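Ribonucleoside-diphosphate reductase, alpha chain (PDB 6DQX) probably reduces ribonucleoside diphosphates to deoxyribonucleotides, as the catalytic alpha subunit of a class Id ribonucleotide reductase. Local coordinates at residues 389-394 against 406-411; 521-526 against 552-557. All blocks are in the same frame, centred on the assembly; numbering follows the deposited sequence.

Contact 1 of 2, residues 389-394 against 406-411. With EDO (1,2-ethanediol), chain F.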
ATOM      1  N   GLN A 389     -38.452  -3.262  13.353  1.00 14.62           N
ATOM      2  CA  GLN A 389     -39.164  -2.666  14.508  1.00 16.43           C
ATOM      3  C   GLN A 389     -39.257  -3.615  15.704  1.00 16.73           C
ATOM      4  O   GLN A 389     -38.994  -3.205  16.824  1.00 19.37           O
ATOM      5  CB  GLN A 389     -40.563  -2.177  14.085  1.00 17.34           C
ATOM      6  CG  GLN A 389     -40.533  -0.982  13.127  1.00 18.05           C
ATOM      7  CD  GLN A 389     -41.854  -0.732  12.420  1.00 19.09           C
ATOM      8  OE1 GLN A 389     -42.730  -1.579  12.396  1.00 21.67           O
ATOM      9  NE2 GLN A 389     -41.985   0.425  11.828  1.00 22.10           N
ATOM     10  N   GLU A 390     -39.605  -4.884  15.470  1.00 17.35           N
ATOM     11  CA  GLU A 390     -39.653  -5.913  16.522  1.00 17.78           C
ATOM     12  C   GLU A 390     -38.269  -6.159  17.136  1.00 16.95           C
ATOM     13  O   GLU A 390     -38.127  -6.309  18.366  1.00 15.77           O
ATOM     14  CB  GLU A 390     -40.160  -7.257  15.984  1.00 19.59           C
ATOM     15  CG  GLU A 390     -41.588  -7.234  15.457  1.00 21.31           C
ATOM     16  CD  GLU A 390     -41.956  -8.415  14.566  1.00 23.84           C
ATOM     17  OE1 GLU A 390     -41.118  -9.319  14.259  1.00 26.99           O
ATOM     18  OE2 GLU A 390     -43.130  -8.436  14.156  1.00 26.81           O
ATOM     19  N   LEU A 391     -37.255  -6.198  16.273  1.00 15.28           N
ATOM     20  CA  LEU A 391     -35.886  -6.331  16.744  1.00 15.23           C
ATOM     21  C   LEU A 391     -35.443  -5.200  17.675  1.00 15.02           C
ATOM     22  O   LEU A 391     -34.680  -5.443  18.609  1.00 14.96           O
ATOM     23  CB  LEU A 391     -34.913  -6.437  15.568  1.00 15.25           C
ATOM     24  CG  LEU A 391     -34.917  -7.740  14.784  1.00 15.93           C
ATOM     25  CD1 LEU A 391     -34.241  -7.549  13.409  1.00 16.21           C
ATOM     26  CD2 LEU A 391     -34.247  -8.869  15.571  1.00 16.66           C
ATOM     27  N   ALA A 392     -35.863  -3.959  17.402  1.00 14.64           N
ATOM     28  CA  ALA A 392     -35.529  -2.849  18.290  1.00 15.49           C
ATOM     29  C   ALA A 392     -36.226  -2.988  19.662  1.00 17.05           C
ATOM     30  O   ALA A 392     -35.635  -2.661  20.693  1.00 17.25           O
ATOM     31  CB  ALA A 392     -35.889  -1.527  17.648  1.00 15.48           C
ATOM     32  N   LYS A 393     -37.459  -3.474  19.659  1.00 20.02           N
ATOM     33  CA  LYS A 393     -38.181  -3.753  20.911  1.00 22.75           C
ATOM     34  C   LYS A 393     -37.479  -4.819  21.725  1.00 23.04           C
ATOM     35  O   LYS A 393     -37.412  -4.706  22.939  1.00 22.77           O
ATOM     36  CB  LYS A 393     -39.616  -4.203  20.653  1.00 26.30           C
ATOM     37  CG  LYS A 393     -40.501  -3.117  20.112  1.00 31.71           C
ATOM     38  CD  LYS A 393     -41.978  -3.507  20.134  1.00 36.17           C
ATOM     39  CE  LYS A 393     -42.855  -2.299  19.824  1.00 38.43           C
ATOM     40  NZ  LYS A 393     -42.446  -1.609  18.563  1.00 40.74           N
ATOM     41  N   ARG A 394     -36.975  -5.856  21.062  1.00 22.06           N
ATOM     42  CA  ARG A 394     -36.296  -6.956  21.746  1.00 23.50           C
ATOM     43  C   ARG A 394     -34.873  -6.596  22.206  1.00 22.57           C
ATOM     44  O   ARG A 394     -34.493  -6.902  23.342  1.00 23.17           O
ATOM     45  CB  ARG A 394     -36.261  -8.207  20.872  1.00 25.88           C
ATOM     46  CG  ARG A 394     -35.793  -9.451  21.623  1.00 30.33           C
ATOM     47  CD  ARG A 394     -36.128 -10.753  20.898  1.00 34.48           C
ATOM     48  NE  ARG A 394     -36.680 -11.765  21.817  1.00 38.72           N
ATOM     49  CZ  ARG A 394     -37.791 -12.490  21.611  1.00 40.93           C
ATOM     50  NH1 ARG A 394     -38.170 -13.370  22.534  1.00 45.87           N
ATOM     51  NH2 ARG A 394     -38.522 -12.379  20.496  1.00 40.96           N
ATOM     52  N   ARG A 406     -36.558   1.481  15.003  1.00 14.47           N
ATOM     53  CA  ARG A 406     -36.112   0.226  14.418  1.00 13.12           C
ATOM     54  C   ARG A 406     -34.651  -0.026  14.749  1.00 12.85           C
ATOM     55  O   ARG A 406     -33.964   0.857  15.269  1.00 12.88           O
ATOM     56  CB  ARG A 406     -36.352   0.202  12.912  1.00 12.90           C
ATOM     57  CG  ARG A 406     -35.564   1.231  12.116  1.00 12.58           C
ATOM     58  CD  ARG A 406     -35.796   1.020  10.623  1.00 12.81           C
ATOM     59  NE  ARG A 406     -34.936   1.929   9.867  1.00 13.37           N
ATOM     60  CZ  ARG A 406     -35.099   3.248   9.735  1.00 13.86           C
ATOM     61  NH1 ARG A 406     -36.140   3.892  10.268  1.00 15.04           N
ATOM     62  NH2 ARG A 406     -34.210   3.956   9.029  1.00 14.15           N
ATOM     63  N   ARG A 407     -34.235  -1.251  14.448  1.00 12.13           N
ATOM     64  CA  ARG A 407     -32.914  -1.785  14.782  1.00 12.62           C
ATOM     65  C   ARG A 407     -31.835  -1.473  13.716  1.00 12.63           C
ATOM     66  O   ARG A 407     -30.632  -1.436  14.041  1.00 12.48           O
ATOM     67  CB  ARG A 407     -33.075  -3.304  14.915  1.00 13.53           C
ATOM     68  CG  ARG A 407     -31.849  -4.128  15.275  1.00 15.03           C
ATOM     69  CD  ARG A 407     -31.547  -4.062  16.738  1.00 15.08           C
ATOM     70  NE  ARG A 407     -30.574  -5.086  17.121  1.00 15.35           N
ATOM     71  CZ  ARG A 407     -29.760  -4.991  18.160  1.00 16.29           C
ATOM     72  NH1 ARG A 407     -29.792  -3.923  18.949  1.00 18.08           N
ATOM     73  NH2 ARG A 407     -28.898  -5.966  18.411  1.00 17.13           N
ATOM     74  N   ASN A 408     -32.266  -1.327  12.460  1.00 12.02           N
ATOM     75  CA  ASN A 408     -31.398  -1.308  11.271  1.00 11.84           C
ATOM     76  C   ASN A 408     -31.683  -0.099  10.409  1.00 11.85           C
ATOM     77  O   ASN A 408     -32.833   0.183  10.097  1.00 12.11           O
ATOM     78  CB  ASN A 408     -31.679  -2.547  10.464  1.00 11.70           C
ATOM     79  CG  ASN A 408     -31.658  -3.789  11.320  1.00 11.62           C
ATOM     80  OD1 ASN A 408     -32.719  -4.325  11.683  1.00 11.76           O
ATOM     81  ND2 ASN A 408     -30.455  -4.217  11.723  1.00 10.63           N
ATOM     82  N   THR A 409     -30.636   0.633  10.015  1.00 12.07           N
ATOM     83  CA  THR A 409     -30.847   1.883   9.283  1.00 11.82           C
ATOM     84  C   THR A 409     -31.450   1.624   7.913  1.00 11.92           C
ATOM     85  O   THR A 409     -32.330   2.384   7.449  1.00 11.67           O
ATOM     86  CB  THR A 409     -29.560   2.716   9.120  1.00 12.00           C
ATOM     87  OG1 THR A 409     -28.549   1.906   8.523  1.00 11.72           O
ATOM     88  CG2 THR A 409     -29.103   3.270  10.451  1.00 12.27           C
ATOM     89  N   THR A 410     -30.991   0.531   7.298  1.00 11.61           N
ATOM     90  CA  THR A 410     -31.498   0.035   6.039  1.00 11.98           C
ATOM     91  C   THR A 410     -31.772  -1.460   6.161  1.00 11.77           C
ATOM     92  O   THR A 410     -31.136  -2.157   6.952  1.00 11.83           O
ATOM     93  CB  THR A 410     -30.476   0.259   4.883  1.00 12.55           C
ATOM     94  OG1 THR A 410     -29.295  -0.530   5.123  1.00 13.57           O
ATOM     95  CG2 THR A 410     -30.149   1.748   4.776  1.00 12.94           C
ATOM     96  N   LEU A 411     -32.715  -1.938   5.362  1.00 11.95           N
ATOM     97  CA  LEU A 411     -33.143  -3.319   5.331  1.00 12.77           C
ATOM     98  C   LEU A 411     -32.924  -4.043   3.994  1.00 11.91           C
ATOM     99  O   LEU A 411     -32.680  -5.259   4.018  1.00 11.74           O
ATOM    100  CB  LEU A 411     -34.633  -3.412   5.683  1.00 13.80           C
ATOM    101  CG  LEU A 411     -35.008  -3.351   7.176  1.00 16.55           C
ATOM    102  CD1 LEU A 411     -34.259  -4.436   7.963  1.00 17.04           C
ATOM    103  CD2 LEU A 411     -34.766  -1.988   7.770  1.00 18.25           C
TER
HETATM  104  C1  EDO F 605     -28.763 -10.506  18.736  1.00 32.66           C
HETATM  105  O1  EDO F 605     -27.467 -10.766  18.177  1.00 35.43           O
HETATM  106  C2  EDO F 605     -29.656  -9.749  17.768  1.00 31.42           C
HETATM  107  O2  EDO F 605     -28.963  -8.654  17.180  1.00 29.62           O

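Contact 2 of 2, residues 521-526 against 552-557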
ATOM      1  N   SER A 521     -28.319  -3.650  -8.154  1.00 11.99           N
ATOM      2  CA  SER A 521     -27.291  -3.912  -9.184  1.00 12.73           C
ATOM      3  C   SER A 521     -27.967  -4.238 -10.485  1.00 12.76           C
ATOM      4  O   SER A 521     -28.505  -5.330 -10.641  1.00 13.31           O
ATOM      5  CB  SER A 521     -26.379  -5.078  -8.781  1.00 13.94           C
ATOM      6  OG  SER A 521     -25.890  -4.834  -7.487  1.00 15.95           O
ATOM      7  N   ILE A 522     -27.962  -3.283 -11.394  1.00 12.76           N
ATOM      8  CA  ILE A 522     -28.686  -3.391 -12.623  1.00 12.82           C
ATOM      9  C   ILE A 522     -27.709  -3.412 -13.790  1.00 12.98           C
ATOM     10  O   ILE A 522     -27.073  -2.391 -14.113  1.00 12.30           O
ATOM     11  CB  ILE A 522     -29.708  -2.256 -12.764  1.00 12.76           C
ATOM     12  CG1 ILE A 522     -30.725  -2.342 -11.615  1.00 12.38           C
ATOM     13  CG2 ILE A 522     -30.337  -2.254 -14.165  1.00 12.46           C
ATOM     14  CD1 ILE A 522     -31.675  -3.547 -11.633  1.00 12.88           C
ATOM     15  N   ASN A 523     -27.659  -4.574 -14.412  1.00 14.26           N
ATOM     16  CA  ASN A 523     -26.948  -4.791 -15.685  1.00 16.40           C
ATOM     17  C   ASN A 523     -27.892  -4.589 -16.857  1.00 17.45           C
ATOM     18  O   ASN A 523     -29.095  -4.790 -16.738  1.00 17.24           O
ATOM     19  CB  ASN A 523     -26.384  -6.219 -15.737  1.00 16.97           C
ATOM     20  CG  ASN A 523     -25.286  -6.462 -14.709  1.00 17.39           C
ATOM     21  OD1 ASN A 523     -24.436  -5.607 -14.512  1.00 17.40           O
ATOM     22  ND2 ASN A 523     -25.296  -7.637 -14.070  1.00 16.63           N
ATOM     23  N   ILE A 524     -27.338  -4.200 -18.002  1.00 18.94           N
ATOM     24  CA  ILE A 524     -28.102  -4.180 -19.251  1.00 20.59           C
ATOM     25  C   ILE A 524     -27.246  -4.877 -20.306  1.00 22.09           C
ATOM     26  O   ILE A 524     -26.029  -5.039 -20.128  1.00 21.64           O
ATOM     27  CB  ILE A 524     -28.486  -2.757 -19.716  1.00 21.60           C
ATOM     28  CG1 ILE A 524     -27.262  -1.880 -19.971  1.00 22.88           C
ATOM     29  CG2 ILE A 524     -29.396  -2.070 -18.700  1.00 22.44           C
ATOM     30  CD1 ILE A 524     -27.602  -0.578 -20.672  1.00 23.49           C
ATOM     31  N   MET A 525     -27.900  -5.282 -21.386  1.00 23.31           N
ATOM     32  CA  MET A 525     -27.250  -5.989 -22.473  1.00 26.84           C
ATOM     33  C   MET A 525     -27.643  -5.306 -23.761  1.00 27.53           C
ATOM     34  O   MET A 525     -28.841  -5.160 -24.058  1.00 25.64           O
ATOM     35  CB  MET A 525     -27.666  -7.449 -22.480  1.00 30.30           C
ATOM     36  CG  MET A 525     -26.770  -8.312 -23.352  1.00 36.70           C
ATOM     37  SD  MET A 525     -27.194 -10.049 -23.227  1.00 46.35           S
ATOM     38  CE  MET A 525     -26.255 -10.582 -21.789  1.00 42.52           C
ATOM     39  N   VAL A 526     -26.632  -4.912 -24.532  1.00 28.01           N
ATOM     40  CA  VAL A 526     -26.803  -4.016 -25.661  1.00 30.94           C
ATOM     41  C   VAL A 526     -26.002  -4.560 -26.858  1.00 35.69           C
ATOM     42  O   VAL A 526     -24.839  -4.954 -26.710  1.00 35.14           O
ATOM     43  CB  VAL A 526     -26.341  -2.595 -25.284  1.00 32.82           C
ATOM     44  CG1 VAL A 526     -26.485  -1.629 -26.452  1.00 34.49           C
ATOM     45  CG2 VAL A 526     -27.132  -2.081 -24.078  1.00 33.02           C
ATOM     46  N   TYR A 552     -22.916  -3.160 -14.949  1.00 17.67           N
ATOM     47  CA  TYR A 552     -22.221  -3.445 -16.226  1.00 20.05           C
ATOM     48  C   TYR A 552     -23.098  -3.237 -17.451  1.00 19.99           C
ATOM     49  O   TYR A 552     -24.290  -3.534 -17.424  1.00 19.81           O
ATOM     50  CB  TYR A 552     -21.783  -4.922 -16.302  1.00 24.09           C
ATOM     51  CG  TYR A 552     -20.498  -5.245 -15.628  1.00 29.69           C
ATOM     52  CD1 TYR A 552     -19.281  -5.164 -16.327  1.00 31.90           C
ATOM     53  CD2 TYR A 552     -20.476  -5.666 -14.282  1.00 33.42           C
ATOM     54  CE1 TYR A 552     -18.078  -5.481 -15.700  1.00 35.30           C
ATOM     55  CE2 TYR A 552     -19.275  -5.973 -13.636  1.00 34.08           C
ATOM     56  CZ  TYR A 552     -18.080  -5.876 -14.341  1.00 37.41           C
ATOM     57  OH  TYR A 552     -16.893  -6.181 -13.702  1.00 40.47           O
ATOM     58  N   GLN A 553     -22.485  -2.796 -18.548  1.00 20.66           N
ATOM     59  CA  GLN A 553     -23.130  -2.840 -19.845  1.00 20.40           C
ATOM     60  C   GLN A 553     -22.490  -4.004 -20.549  1.00 22.22           C
ATOM     61  O   GLN A 553     -21.297  -3.942 -20.884  1.00 21.81           O
ATOM     62  CB  GLN A 553     -22.910  -1.542 -20.604  1.00 21.24           C
ATOM     63  CG  GLN A 553     -23.599  -1.472 -21.959  1.00 21.12           C
ATOM     64  CD  GLN A 553     -23.178  -0.267 -22.757  1.00 21.79           C
ATOM     65  OE1 GLN A 553     -23.238   0.876 -22.276  1.00 21.88           O
ATOM     66  NE2 GLN A 553     -22.782  -0.502 -24.008  1.00 23.56           N
ATOM     67  N   TYR A 554     -23.249  -5.087 -20.681  1.00 23.10           N
ATOM     68  CA  TYR A 554     -22.800  -6.261 -21.403  1.00 26.32           C
ATOM     69  C   TYR A 554     -23.023  -6.077 -22.888  1.00 27.86           C
ATOM     70  O   TYR A 554     -23.849  -5.269 -23.327  1.00 25.72           O
ATOM     71  CB  TYR A 554     -23.517  -7.519 -20.923  1.00 28.37           C
ATOM     72  CG  TYR A 554     -23.150  -7.944 -19.528  1.00 33.12           C
ATOM     73  CD1 TYR A 554     -21.810  -8.119 -19.167  1.00 37.40           C
ATOM     74  CD2 TYR A 554     -24.135  -8.205 -18.560  1.00 35.54           C
ATOM     75  CE1 TYR A 554     -21.456  -8.515 -17.887  1.00 38.29           C
ATOM     76  CE2 TYR A 554     -23.785  -8.618 -17.275  1.00 38.38           C
ATOM     77  CZ  TYR A 554     -22.440  -8.761 -16.946  1.00 40.53           C
ATOM     78  OH  TYR A 554     -22.049  -9.158 -15.685  1.00 44.42           O
ATOM     79  N   SER A 555     -22.266  -6.838 -23.657  1.00 31.96           N
ATOM     80  CA  SER A 555     -22.401  -6.876 -25.099  1.00 36.98           C
ATOM     81  C   SER A 555     -22.990  -8.226 -25.504  1.00 40.55           C
ATOM     82  O   SER A 555     -23.214  -9.089 -24.659  1.00 43.28           O
ATOM     83  CB  SER A 555     -21.036  -6.677 -25.743  1.00 37.71           C
ATOM     84  OG  SER A 555     -21.175  -6.612 -27.146  1.00 41.50           O
ATOM     85  N   MET A 556     -23.268  -8.381 -26.795  1.00 45.30           N
ATOM     86  CA  MET A 556     -23.648  -9.672 -27.403  1.00 49.26           C
ATOM     87  C   MET A 556     -22.894  -9.807 -28.735  1.00 52.66           C
ATOM     88  O   MET A 556     -22.204  -8.863 -29.144  1.00 49.30           O
ATOM     89  CB  MET A 556     -25.173  -9.758 -27.609  1.00 51.04           C
ATOM     90  CG  MET A 556     -25.786  -8.541 -28.294  1.00 52.05           C
ATOM     91  SD  MET A 556     -27.572  -8.580 -28.556  1.00 53.02           S
ATOM     92  CE  MET A 556     -28.148  -7.673 -27.123  1.00 53.46           C
ATOM     93  N   SER A 557     -23.011 -10.966 -29.396  1.00 57.08           N
ATOM     94  CA  SER A 557     -22.388 -11.202 -30.723  1.00 59.18           C
ATOM     95  C   SER A 557     -23.229 -10.607 -31.857  1.00 62.61           C
ATOM     96  O   SER A 557     -24.458 -10.579 -31.762  1.00 61.65           O
ATOM     97  CB  SER A 557     -22.197 -12.697 -30.964  1.00 60.32           C
ATOM     98  OG  SER A 557     -21.578 -13.298 -29.845  1.00 61.76           O
TER

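Contact 1 of 2, residues 389-394 against 406-411
R407 lays the aliphatic part of its side chain against L391, one turn from the end of helix 367-395, with its CB 3.7 Å from L391 CB. Its CG leaves anti to the backbone N (chi1 -179°), and a bend at chi2 then takes CD past the carbonyl of L391. The guanidinium beyond is gripped by several partners: NE makes a salt bridge with D317, NH1 bonds to the carbonyl oxygen of G396, and NH2 reaches O2 of an ethanediol at 3.0 Å. That diol, probably from the crystallisation liquor, lies at the guanidinium edge and also bonds to D317 and S321. R406 offers mainly backbone here: the methyl of A392 sits on the peptide joining the two arginines, its CB 3.5 Å from R406 C. The R406 chain extends away from the helix, and its NH2 donates to T409 O at 2.9 Å, close to the guanidinium plane, within the loop. No hydrogen bond links the segments directly, although S388, just before 389-394, bonds to N408 OD1. The loop meets the last turns of helix 367-395 through R406 and R407, then leaves them, L411 touching T384 earlier on; helix 308-327 packs on L391 through Y314 and D317.

Contact 2 of 2, residues 521-526 against 552-557
Parallel beta pairing joins strands 524-525 and 549-554 of a beta-alpha-beta unit in the barrel domain, with helix 532-544 as the crossover. I524 lies opposite Q553 and M525 opposite Y554. The bonds run back and forth: I524 N to Y552 O, Y554 N to I524 O, the shortest at 2.8 Å, and V526 N to Y554 O. N523 joins this ladder with its side chain. CG stands beside the backbone N (chi1 -66°), which brings OD1 within 2.9 Å of Y552 N, in the carbonyl plane; the same oxygen lies 3.3 Å from Y552 CB, at the ring edge. N523 CG lies 3.7 Å from Y554 CE2, its amide turned 55° from that ring, and ND2 is held by E432. M525 CG packs 4.1 Å from Y554 CB and M556 CE. On the other face, Q553 CG faces the gap between I524 CG1 and V526 CG2, 4.2 Å from each, and its side chain touches L535 of helix 532-544. N523 OD1 thus replaces a main-chain acceptor, since I522 O is 4.3 Å from Y552 N and I522 bonds to the backbone of Y551; M525 gives one face apolar packing, and on the other Y539 and T241 satisfy the Q553 amide.

Contact 1 and contact 2 lie on opposite sides of the chain's centre, with their own centres 36 Å apart and their nearest atoms about 13 Å apart, so neither touches the other. They follow in series along the chain: the helix-to-loop packing of 389-394 on 406-411 is complete before the strand pairing of 521-526 with 552-557 begins. The first is the more peripheral, about 22 Å from the centre of the chain against 15 Å for the second. D517, shortly before 521-526, receives a hydrogen bond from the backbone N of L411, a link between their neighbourhoods. Both lie away from the magnesium-binding H65, and ethanediol is bound at contact 1.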